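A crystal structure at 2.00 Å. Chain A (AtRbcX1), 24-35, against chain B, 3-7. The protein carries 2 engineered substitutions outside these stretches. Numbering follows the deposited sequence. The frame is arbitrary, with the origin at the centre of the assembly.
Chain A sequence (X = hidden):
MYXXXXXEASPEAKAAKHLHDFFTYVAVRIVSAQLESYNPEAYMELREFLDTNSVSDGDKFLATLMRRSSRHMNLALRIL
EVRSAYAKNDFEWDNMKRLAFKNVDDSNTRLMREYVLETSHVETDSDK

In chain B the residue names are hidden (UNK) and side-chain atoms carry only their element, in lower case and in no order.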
ATOM      1  N   THR A  24      -5.651  -7.218  -5.358  1.00 33.18           N
ATOM      2  CA  THR A  24      -5.436  -8.122  -6.506  1.00 37.10           C
ATOM      3  C   THR A  24      -4.352  -9.143  -6.129  1.00 35.58           C
ATOM      4  O   THR A  24      -4.491 -10.357  -6.319  1.00 33.60           O
ATOM      5  CB  THR A  24      -5.060  -7.332  -7.774  1.00 39.31           C
ATOM      6  OG1 THR A  24      -6.135  -6.430  -8.093  1.00 38.00           O
ATOM      7  CG2 THR A  24      -4.809  -8.283  -8.978  1.00 35.58           C
ATOM      8  N   TYR A  25      -3.277  -8.638  -5.550  1.00 36.62           N
ATOM      9  CA  TYR A  25      -2.221  -9.501  -5.049  1.00 35.08           C
ATOM     10  C   TYR A  25      -2.741 -10.528  -4.022  1.00 33.83           C
ATOM     11  O   TYR A  25      -2.499 -11.724  -4.150  1.00 37.04           O
ATOM     12  CB  TYR A  25      -1.093  -8.644  -4.462  1.00 37.30           C
ATOM     13  CG  TYR A  25      -0.079  -9.465  -3.735  1.00 46.23           C
ATOM     14  CD1 TYR A  25       0.787 -10.306  -4.441  1.00 50.04           C
ATOM     15  CD2 TYR A  25      -0.001  -9.435  -2.339  1.00 51.20           C
ATOM     16  CE1 TYR A  25       1.706 -11.078  -3.783  1.00 58.40           C
ATOM     17  CE2 TYR A  25       0.930 -10.203  -1.670  1.00 57.50           C
ATOM     18  CZ  TYR A  25       1.780 -11.022  -2.401  1.00 59.83           C
ATOM     19  OH  TYR A  25       2.715 -11.798  -1.755  1.00 78.65           O
ATOM     20  N   VAL A  26      -3.481 -10.067  -3.027  1.00 34.25           N
ATOM     21  CA  VAL A  26      -4.016 -10.979  -2.025  1.00 36.75           C
ATOM     22  C   VAL A  26      -4.923 -12.048  -2.681  1.00 38.57           C
ATOM     23  O   VAL A  26      -4.807 -13.252  -2.404  1.00 37.64           O
ATOM     24  CB  VAL A  26      -4.776 -10.182  -0.940  1.00 37.57           C
ATOM     25  CG1 VAL A  26      -5.486 -11.106   0.027  1.00 38.61           C
ATOM     26  CG2 VAL A  26      -3.801  -9.296  -0.190  1.00 44.39           C
ATOM     27  N   ALA A  27      -5.800 -11.604  -3.580  1.00 35.72           N
ATOM     28  CA  ALA A  27      -6.735 -12.518  -4.224  1.00 34.04           C
ATOM     29  C   ALA A  27      -5.986 -13.585  -5.006  1.00 34.88           C
ATOM     30  O   ALA A  27      -6.375 -14.746  -4.995  1.00 34.27           O
ATOM     31  CB  ALA A  27      -7.720 -11.755  -5.110  1.00 33.54           C
ATOM     32  N   VAL A  28      -4.888 -13.214  -5.662  1.00 36.26           N
ATOM     33  CA  VAL A  28      -4.135 -14.215  -6.438  1.00 36.73           C
ATOM     34  C   VAL A  28      -3.499 -15.233  -5.494  1.00 37.72           C
ATOM     35  O   VAL A  28      -3.451 -16.441  -5.795  1.00 35.33           O
ATOM     36  CB  VAL A  28      -3.091 -13.573  -7.398  1.00 36.50           C
ATOM     37  CG1 VAL A  28      -2.150 -14.620  -7.995  1.00 36.14           C
ATOM     38  CG2 VAL A  28      -3.810 -12.858  -8.533  1.00 33.49           C
ATOM     39  N   ARG A  29      -3.066 -14.743  -4.331  1.00 35.32           N
ATOM     40  CA  ARG A  29      -2.462 -15.611  -3.318  1.00 45.17           C
ATOM     41  C   ARG A  29      -3.500 -16.548  -2.725  1.00 39.73           C
ATOM     42  O   ARG A  29      -3.249 -17.733  -2.601  1.00 41.68           O
ATOM     43  CB  ARG A  29      -1.715 -14.812  -2.217  1.00 42.21           C
ATOM     44  CG  ARG A  29      -0.218 -14.689  -2.501  1.00 49.54           C
ATOM     45  CD  ARG A  29       0.542 -13.934  -1.406  1.00 65.49           C
ATOM     46  NE  ARG A  29       0.959 -14.755  -0.260  1.00 69.57           N
ATOM     47  CZ  ARG A  29       1.755 -14.325   0.724  1.00 69.69           C
ATOM     48  NH1 ARG A  29       2.233 -13.085   0.704  1.00 71.83           N
ATOM     49  NH2 ARG A  29       2.071 -15.125   1.735  1.00 72.75           N
ATOM     50  N   ILE A  30      -4.676 -16.020  -2.385  1.00 39.48           N
ATOM     51  CA  ILE A  30      -5.764 -16.860  -1.899  1.00 39.19           C
ATOM     52  C   ILE A  30      -6.188 -17.914  -2.929  1.00 40.37           C
ATOM     53  O   ILE A  30      -6.324 -19.101  -2.623  1.00 42.14           O
ATOM     54  CB  ILE A  30      -6.983 -16.004  -1.553  1.00 36.77           C
ATOM     55  CG1 ILE A  30      -6.731 -15.225  -0.263  1.00 40.83           C
ATOM     56  CG2 ILE A  30      -8.235 -16.867  -1.479  1.00 41.01           C
ATOM     57  CD1 ILE A  30      -7.735 -14.113  -0.012  1.00 42.78           C
ATOM     58  N   VAL A  31      -6.413 -17.467  -4.158  1.00 39.11           N
ATOM     59  CA  VAL A  31      -6.844 -18.358  -5.216  1.00 37.03           C
ATOM     60  C   VAL A  31      -5.802 -19.437  -5.488  1.00 40.55           C
ATOM     61  O   VAL A  31      -6.143 -20.613  -5.709  1.00 40.13           O
ATOM     62  CB  VAL A  31      -7.192 -17.562  -6.511  1.00 33.36           C
ATOM     63  CG1 VAL A  31      -7.341 -18.498  -7.712  1.00 37.24           C
ATOM     64  CG2 VAL A  31      -8.477 -16.750  -6.286  1.00 32.85           C
ATOM     65  N   SER A  32      -4.534 -19.044  -5.493  1.00 40.53           N
ATOM     66  CA  SER A  32      -3.451 -20.004  -5.729  1.00 43.19           C
ATOM     67  C   SER A  32      -3.455 -21.111  -4.660  1.00 39.70           C
ATOM     68  O   SER A  32      -3.407 -22.295  -4.990  1.00 44.41           O
ATOM     69  CB  SER A  32      -2.093 -19.299  -5.747  1.00 41.26           C
ATOM     70  OG  SER A  32      -1.095 -20.177  -6.228  1.00 42.78           O
ATOM     71  N   ALA A  33      -3.512 -20.693  -3.397  1.00 44.01           N
ATOM     72  CA  ALA A  33      -3.612 -21.596  -2.254  1.00 45.61           C
ATOM     73  C   ALA A  33      -4.810 -22.554  -2.348  1.00 46.06           C
ATOM     74  O   ALA A  33      -4.672 -23.755  -2.129  1.00 47.52           O
ATOM     75  CB  ALA A  33      -3.670 -20.791  -0.952  1.00 43.31           C
ATOM     76  N   GLN A  34      -5.985 -22.035  -2.692  1.00 44.29           N
ATOM     77  CA  GLN A  34      -7.159 -22.894  -2.809  1.00 46.11           C
ATOM     78  C   GLN A  34      -7.020 -23.892  -3.948  1.00 45.49           C
ATOM     79  O   GLN A  34      -7.409 -25.054  -3.821  1.00 50.53           O
ATOM     80  CB  GLN A  34      -8.438 -22.053  -2.947  1.00 44.60           C
ATOM     81  CG  GLN A  34      -8.644 -21.062  -1.802  1.00 45.60           C
ATOM     82  CD  GLN A  34      -9.179 -21.717  -0.518  1.00 53.33           C
ATOM     83  OE1 GLN A  34      -8.715 -22.776  -0.101  1.00 56.69           O
ATOM     84  NE2 GLN A  34     -10.166 -21.079   0.104  1.00 62.37           N
ATOM     85  N   LEU A  35      -6.468 -23.446  -5.069  1.00 41.94           N
ATOM     86  CA  LEU A  35      -6.257 -24.334  -6.194  1.00 35.64           C
ATOM     87  C   LEU A  35      -5.260 -25.445  -5.853  1.00 39.31           C
ATOM     88  O   LEU A  35      -5.395 -26.560  -6.327  1.00 41.25           O
ATOM     89  CB  LEU A  35      -5.772 -23.562  -7.426  1.00 41.74           C
ATOM     90  CG  LEU A  35      -6.743 -22.600  -8.128  1.00 39.88           C
ATOM     91  CD1 LEU A  35      -6.013 -21.788  -9.205  1.00 39.63           C
ATOM     92  CD2 LEU A  35      -7.914 -23.347  -8.734  1.00 47.26           C
TER
ATOM     93  N   UNK B   3      -6.179 -16.733   6.564  1.00 72.04           N
ATOM     94  CA  UNK B   3      -6.320 -16.346   5.160  1.00 63.85           C
ATOM     95  C   UNK B   3      -5.439 -17.224   4.262  1.00 65.72           C
ATOM     96  O   UNK B   3      -4.214 -17.243   4.410  1.00 61.87           O
ATOM     97  c   UNK B   3      -6.823 -13.942   5.824  1.00 51.57           C
ATOM     98  c   UNK B   3      -5.997 -14.841   4.918  1.00 60.81           C
ATOM     99  c   UNK B   3      -6.261 -14.477   3.475  1.00 60.11           C
ATOM    100  N   UNK B   4      -6.069 -17.971   3.337  1.00 60.69           N
ATOM    101  CA  UNK B   4      -5.328 -18.886   2.457  1.00 59.77           C
ATOM    102  C   UNK B   4      -4.140 -18.221   1.760  1.00 60.63           C
ATOM    103  O   UNK B   4      -4.282 -17.138   1.188  1.00 61.51           O
ATOM    104  c   UNK B   4      -6.391 -19.326   1.437  1.00 56.30           C
ATOM    105  c   UNK B   4      -7.684 -19.257   2.227  1.00 49.60           C
ATOM    106  c   UNK B   4      -7.530 -18.069   3.138  1.00 52.47           C
ATOM    107  N   UNK B   5      -2.968 -18.845   1.847  1.00 59.18           N
ATOM    108  CA  UNK B   5      -1.792 -18.339   1.164  1.00 59.45           C
ATOM    109  C   UNK B   5      -0.953 -17.372   1.968  1.00 64.93           C
ATOM    110  O   UNK B   5       0.088 -16.916   1.485  1.00 60.13           O
ATOM    111  N   UNK B   6      -1.421 -17.060   3.181  1.00 68.24           N
ATOM    112  CA  UNK B   6      -0.722 -16.189   4.140  1.00 70.62           C
ATOM    113  C   UNK B   6      -0.427 -16.926   5.458  1.00 73.05           C
ATOM    114  O   UNK B   6      -1.341 -17.409   6.133  1.00 75.50           O
ATOM    115  c   UNK B   6      -0.704 -12.904   3.131  1.00 61.77           C
ATOM    116  c   UNK B   6      -1.602 -13.964   3.240  1.00 67.72           C
ATOM    117  c   UNK B   6      -2.544 -14.152   2.230  1.00 64.81           C
ATOM    118  c   UNK B   6      -2.587 -13.303   1.140  1.00 56.40           C
ATOM    119  c   UNK B   6      -1.540 -14.910   4.417  1.00 63.66           C
ATOM    120  c   UNK B   6      -0.743 -12.047   2.040  1.00 61.73           C
ATOM    121  c   UNK B   6      -1.681 -12.240   1.048  1.00 57.55           C
ATOM    122  N   UNK B   7       0.851 -17.003   5.816  1.00 75.06           N
ATOM    123  CA  UNK B   7       1.253 -17.672   7.040  1.00 81.46           C
ATOM    124  C   UNK B   7       2.400 -16.975   7.746  1.00 84.68           C
ATOM    125  O   UNK B   7       3.111 -17.584   8.550  1.00 88.83           O
TER

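Chain A 24-35 is part of a longer helix. Chain B 3-7 lies against it without regular helix or strand.

Position 3 has three side-chain carbons. One carbon bonded to CA carries the other two, so the side chain branches at CB. One branch carbon lies 3.8 Å from CD1 of Ile A30, an apolar contact. Three carbons forked at CB make this Val B3. Its chi1 is t.

Position 4 also has three side-chain carbons, but here they close a ring onto the backbone N. The CA-to-CB bond points toward the helix. CB of position 4 lies 3.9 Å from CB of Ala A33 and 4.2 Å from CG2 of Ile A30. The far side of the ring reaches Gln A34, with a ring carbon of position 4 3.7 Å from NE2 of Gln A34. The carbonyl O of position 4 receives a CA-H...O contact from CA of Ile A30, at 3.4 Å. The ring closed onto N identifies Pro B4.

Position 5 has no side-chain atoms. Its N sits 3.5 Å from CB of Ala A33. Its phi/psi of 90/-3 would jam a CB against the carbonyl O of the residue before. An ideal CB here would also fall 2.7 Å from O of Arg A29, a clash. This is Gly B5.

Position 6 has seven side-chain carbons, one followed by a ring of six. One ring carbon of position 6 lies 3.8 Å from CG1 of Val A26, and another lies 4.3 Å from CE2 of Tyr A25. The guanidinium of Arg A29 stacks flat on the ring face, with centres 3.9 Å apart and planes at 18°. No oxygen is attached to the ring, so this is Phe B6. Its chi1 is m. The ring carbon near Val A26 is CE1, and the one near Tyr A25 is CZ.

Position 7 has no side-chain atoms and is poorly ordered. An ideal CB would have room, so the contact does not demand the residue found here, Gly B7.

The contact joins two copies of one protein. A type II turn from Val B3 to Phe B6, with N of Phe B6 donating a hydrogen bond to O of Val B3 at 3.1 Å, sets the bare Gly B5 close to the helix. Arg A29 holds the turn in two ways. Its NE and NH2 donate hydrogen bonds to O of Gly B5, at 2.9 and 2.7 Å, while its guanidinium face makes a cation-pi contact with Phe B6. NH1 of Arg A29 also donates to OH of Tyr A25 at 2.8 Å, linking the guanidinium to Tyr A25 within the helix. Ile A30 and Ala A33 supply apolar packing beside this polar anchor.

Chain B, residues 3-7: VPGFG
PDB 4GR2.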